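Hemerythrin-like domain-containing protein (Streptococcus mutans, PDB 2QKP) is of unknown function, but carries a C-terminal PAS domain, a fold that commonly serves in sensing and dimerisation, alongside a hemerythrin-like part that may bind metal or oxygen. Local coordinates at the interface of chains A and B. Sequence-based numbering; all coordinates share one arbitrary frame. Chains: chain A/B, Uncharacterized protein.

Contact 1: the interface of chains A and B. Residues chain A 25, 32, 34, 43, 124; chain B 15-16, 20, 24.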
# COMPACT_ATOMS: atom_id res chain seq x y z
N LEU A 25 5.24 -4.15 -0.37
CA LEU A 25 5.07 -3.18 0.71
C LEU A 25 6.12 -2.11 0.66
O LEU A 25 5.86 -0.95 1.02
CB LEU A 25 5.08 -3.88 2.08
CG LEU A 25 3.79 -4.66 2.40
CD1 LEU A 25 4.03 -5.66 3.54
CD2 LEU A 25 2.57 -3.75 2.72
N ILE A 32 4.62 3.30 5.83
CA ILE A 32 3.60 2.47 6.50
C ILE A 32 4.14 2.08 7.86
O ILE A 32 5.33 1.75 7.99
CB ILE A 32 3.33 1.21 5.66
CG1 ILE A 32 2.77 1.67 4.29
CG2 ILE A 32 2.37 0.16 6.35
CD1 ILE A 32 2.60 0.53 3.28
N PHE A 34 2.76 -0.29 11.47
CA PHE A 34 1.68 -1.11 11.99
C PHE A 34 1.90 -1.33 13.47
O PHE A 34 2.98 -1.71 13.88
CB PHE A 34 1.63 -2.45 11.26
CG PHE A 34 0.65 -3.40 11.83
CD1 PHE A 34 -0.73 -3.16 11.73
CD2 PHE A 34 1.09 -4.56 12.47
CE1 PHE A 34 -1.66 -4.07 12.24
CE2 PHE A 34 0.17 -5.47 13.02
CZ PHE A 34 -1.21 -5.23 12.90
N TYR A 43 6.20 -2.89 13.12
CA TYR A 43 6.62 -2.90 11.71
C TYR A 43 6.55 -1.53 11.06
O TYR A 43 5.59 -0.79 11.29
CB TYR A 43 5.68 -3.85 10.95
CG TYR A 43 5.71 -3.67 9.44
CD1 TYR A 43 6.71 -4.30 8.66
CD2 TYR A 43 4.76 -2.89 8.78
CE1 TYR A 43 6.75 -4.16 7.26
CE2 TYR A 43 4.80 -2.72 7.38
CZ TYR A 43 5.81 -3.35 6.64
OH TYR A 43 5.81 -3.20 5.28
N LEU A 124 -3.19 0.60 11.36
CA LEU A 124 -2.31 0.79 10.21
C LEU A 124 -2.18 2.29 9.96
O LEU A 124 -3.20 2.95 9.76
CB LEU A 124 -2.94 0.08 8.99
CG LEU A 124 -2.36 0.38 7.60
CD1 LEU A 124 -0.90 -0.05 7.55
CD2 LEU A 124 -3.17 -0.31 6.55
N TYR B 15 8.65 -6.75 11.89
CA TYR B 15 8.07 -8.09 11.73
C TYR B 15 6.60 -8.03 11.45
O TYR B 15 5.90 -7.13 11.95
CB TYR B 15 8.25 -8.93 13.00
CG TYR B 15 9.66 -9.38 13.25
CD1 TYR B 15 10.60 -8.51 13.82
CD2 TYR B 15 10.07 -10.69 12.93
CE1 TYR B 15 11.91 -8.91 14.05
CE2 TYR B 15 11.38 -11.11 13.17
CZ TYR B 15 12.29 -10.21 13.73
OH TYR B 15 13.60 -10.60 13.95
N LEU B 16 6.12 -9.01 10.67
CA LEU B 16 4.70 -9.22 10.46
C LEU B 16 4.52 -10.70 10.24
O LEU B 16 5.42 -11.38 9.74
CB LEU B 16 4.16 -8.52 9.20
CG LEU B 16 4.20 -7.00 9.08
CD1 LEU B 16 3.89 -6.57 7.65
CD2 LEU B 16 3.16 -6.36 10.01
N GLN B 20 -1.05 -10.76 9.06
CA GLN B 20 -1.02 -9.30 9.19
C GLN B 20 -0.62 -8.61 7.89
O GLN B 20 -1.23 -7.59 7.52
CB GLN B 20 -0.10 -8.88 10.32
CG GLN B 20 -0.57 -9.37 11.69
CD GLN B 20 0.48 -9.21 12.74
OE1 GLN B 20 1.66 -9.40 12.47
NE2 GLN B 20 0.05 -8.84 13.95
N ILE B 24 -2.87 -5.90 5.90
CA ILE B 24 -2.36 -4.59 5.55
C ILE B 24 -2.62 -4.29 4.07
O ILE B 24 -3.19 -3.22 3.72
CB ILE B 24 -0.85 -4.45 5.93
CG1 ILE B 24 -0.76 -4.38 7.49
CG2 ILE B 24 -0.28 -3.16 5.30
CD1 ILE B 24 0.70 -4.42 8.03

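Contact 2: the interface of chains A and B. Residues chain A 8, 11, 14-16, 20, 24; chain B 34, 42-43.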
# COMPACT_ATOMS: atom_id res chain seq x y z
N GLN A 8 5.35 -19.58 -3.14
CA GLN A 8 4.01 -18.93 -3.28
C GLN A 8 3.02 -19.45 -2.28
O GLN A 8 3.03 -20.64 -1.93
CB GLN A 8 3.45 -19.14 -4.69
CG GLN A 8 4.30 -18.55 -5.77
CD GLN A 8 4.59 -17.11 -5.52
OE1 GLN A 8 3.68 -16.33 -5.26
NE2 GLN A 8 5.86 -16.74 -5.59
N PHE A 11 -2.45 -14.96 -1.04
CA PHE A 11 -2.53 -13.59 -0.49
C PHE A 11 -3.66 -12.94 -1.26
O PHE A 11 -3.72 -13.07 -2.50
CB PHE A 11 -1.24 -12.83 -0.79
CG PHE A 11 -0.21 -12.84 0.33
CD1 PHE A 11 -0.15 -11.79 1.27
CD2 PHE A 11 0.74 -13.88 0.42
CE1 PHE A 11 0.85 -11.77 2.29
CE2 PHE A 11 1.71 -13.88 1.40
CZ PHE A 11 1.80 -12.81 2.33
N GLY A 14 -5.08 -13.74 -5.03
CA GLY A 14 -4.21 -14.74 -5.68
C GLY A 14 -3.11 -15.30 -4.79
O GLY A 14 -3.40 -15.85 -3.71
N TYR A 15 -1.86 -15.10 -5.23
CA TYR A 15 -0.68 -15.68 -4.60
C TYR A 15 0.52 -14.76 -4.56
O TYR A 15 0.80 -14.07 -5.53
CB TYR A 15 -0.27 -16.95 -5.34
CG TYR A 15 -1.29 -18.03 -5.18
CD1 TYR A 15 -2.34 -18.16 -6.09
CD2 TYR A 15 -1.21 -18.91 -4.12
CE1 TYR A 15 -3.30 -19.16 -5.91
CE2 TYR A 15 -2.16 -19.90 -3.94
CZ TYR A 15 -3.20 -20.01 -4.83
OH TYR A 15 -4.12 -21.00 -4.64
N LEU A 16 1.26 -14.80 -3.45
CA LEU A 16 2.56 -14.13 -3.34
C LEU A 16 3.42 -14.99 -2.44
O LEU A 16 2.89 -15.70 -1.59
CB LEU A 16 2.44 -12.76 -2.65
CG LEU A 16 1.62 -11.68 -3.37
CD1 LEU A 16 1.42 -10.50 -2.44
CD2 LEU A 16 2.32 -11.22 -4.64
N GLN A 20 7.92 -11.61 -2.01
CA GLN A 20 7.18 -10.73 -2.94
C GLN A 20 6.24 -9.75 -2.20
O GLN A 20 6.14 -8.59 -2.61
CB GLN A 20 6.38 -11.52 -3.95
CG GLN A 20 7.28 -12.16 -5.04
CD GLN A 20 6.52 -13.15 -5.85
OE1 GLN A 20 5.60 -13.82 -5.34
NE2 GLN A 20 6.88 -13.27 -7.14
N ILE A 24 6.52 -5.73 -2.37
CA ILE A 24 5.36 -4.86 -2.70
C ILE A 24 5.20 -3.77 -1.65
O ILE A 24 5.07 -2.60 -1.97
CB ILE A 24 4.09 -5.68 -2.87
CG1 ILE A 24 4.16 -6.46 -4.20
CG2 ILE A 24 2.84 -4.76 -2.81
CD1 ILE A 24 3.17 -7.64 -4.26
N PHE B 34 -0.18 -7.46 -9.03
CA PHE B 34 1.20 -7.80 -9.24
C PHE B 34 1.32 -8.83 -10.35
O PHE B 34 0.63 -9.85 -10.32
CB PHE B 34 1.80 -8.35 -7.94
CG PHE B 34 3.20 -8.83 -8.10
CD1 PHE B 34 4.23 -7.92 -8.32
CD2 PHE B 34 3.49 -10.18 -8.06
CE1 PHE B 34 5.56 -8.36 -8.50
CE2 PHE B 34 4.82 -10.63 -8.23
CZ PHE B 34 5.82 -9.72 -8.45
N GLN B 42 -0.32 -12.59 -10.97
CA GLN B 42 -0.24 -13.46 -9.79
C GLN B 42 -1.25 -13.13 -8.68
O GLN B 42 -1.71 -14.00 -7.94
CB GLN B 42 1.15 -13.34 -9.18
CG GLN B 42 2.02 -14.57 -9.25
CD GLN B 42 3.26 -14.38 -8.39
OE1 GLN B 42 4.37 -14.32 -8.91
NE2 GLN B 42 3.05 -14.24 -7.07
N TYR B 43 -1.59 -11.86 -8.58
CA TYR B 43 -2.16 -11.36 -7.32
C TYR B 43 -2.89 -10.06 -7.55
O TYR B 43 -2.40 -9.17 -8.27
CB TYR B 43 -1.01 -11.14 -6.34
CG TYR B 43 -1.35 -10.24 -5.16
CD1 TYR B 43 -2.02 -10.76 -4.07
CD2 TYR B 43 -1.01 -8.88 -5.18
CE1 TYR B 43 -2.37 -9.95 -2.96
CE2 TYR B 43 -1.36 -8.04 -4.07
CZ TYR B 43 -2.02 -8.60 -2.98
OH TYR B 43 -2.39 -7.83 -1.88

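Contact 1: the interface of chains A and B
B:Ile24 and A:Phe34 meet at the centre of an apolar patch between two copies of the PAS domain, with B:Leu16 beside them. B:Ile24 buries the most surface here, 67 Å², and its two branches do different work. The CD1 methyl at the end of the longer branch lies above the plane of the A:Phe34 ring at its CG end, 3.9 Å from CB and equally far from CG. The CG2 methyl, anti to the backbone N, points off at about a right angle to it and fits between two leucines, lying 3.9 Å from A:Leu25 CD2 and 3.9 Å from A:Leu124 CD1. A beta-branched residue suits this place because a single beta-carbon on the helix sends methyl-bearing branches in two directions; A:Ile32 CG2 lies a little farther from the same branch.

A:Phe34 carries its ring with CG anti to the backbone N (chi1 173°), which directs the ring towards chain B. CD2 then touches B:Leu16 CD2 at 3.7 Å, while the amide of B:Gln20 comes up beside CE2, beyond the ring atoms, with NE2 3.5 Å away. Ring and amide planes stand 75° apart and the side chains run nearly perpendicular, so the amide does not stack on the ring.

B:Leu16 divides its fork between two aromatic residues. Its CD1 methyl sits over the centre of one face of the A:Tyr43 ring, 3.6 Å from the centroid, as a CH-pi contact; CD2 packs against A:Tyr43 CB and A:Phe34. No polar pair bonds across this patch, so shape and the burial of carbon hold it together.

Chain B contributes strand 14-16 and helix 18-25, which lie against strands 31-36, 41-44 and 120-129 of the chain A sheet, while A:Leu25 comes from the chain A helix 18-27.

Contact 2: the interface of chains A and B
The ring of B:Tyr43 has A:Leu16 CD1 over the centre of one face, 3.7 Å from its centroid, while the backbone carbonyl carbon of A:Phe11 lies in plane at its edge. There the A:Phe11 carbonyl O comes within 3.3 Å of B:Tyr43 CD1. A:Ile24 CD1 lies above the plane of the B:Phe34 ring at its CG end, 4.0 Å from CG. The amide of A:Gln20 sits beside CE2 of that ring, its plane 73° from the ring's.

The amide of B:Gln42 meets that of A:Gln20 tip to tip. A glutamine suits each position because one flat group both gives and accepts. B:Gln42 NE2 donates to A:Gln20 OE1 (3.1 Å) in a nearly straight bond, 173° at the hydrogen, and A:Gln20 NE2 returns a bond of 3.2 Å to B:Gln42 OE1, on a lone pair. A:Gln8 NE2 also donates to A:Gln20 OE1 (2.9 Å), from the opposite face to B:Gln42 NE2, so two donors fix this oxygen.

B:Gln42 NE2 further donates to the A:Tyr15 carbonyl O (2.7 Å), reaching it from above the carbonyl plane, and the extended chain beyond CG (chi2 -170°) carries the amide that far. The backbone of A:Tyr15 also donates through N to B:Gln42 O (2.9 Å).

Chain A thus presents strands 9-11 and 14-16 and helix 18-27 to strands 31-36 and 41-44 of the chain B sheet.

Contact 1 and contact 2 lie about 16 Å apart, measured between the centres of their C-alpha atoms, and are overlapping samples of one two-fold interface with the chains exchanged. Residues 15, 16, 20, 24, 34 and 43 appear in both, each on the opposite chain. Contact 1 brings out the apolar floor and contact 2 the glutamine network; by symmetry each half should contain both. Each domain thus lends its N-terminal strand and helix to the other's sheet, a reciprocal packing that could support dimerisation, although the structure alone does not show that the full-length protein pairs this way.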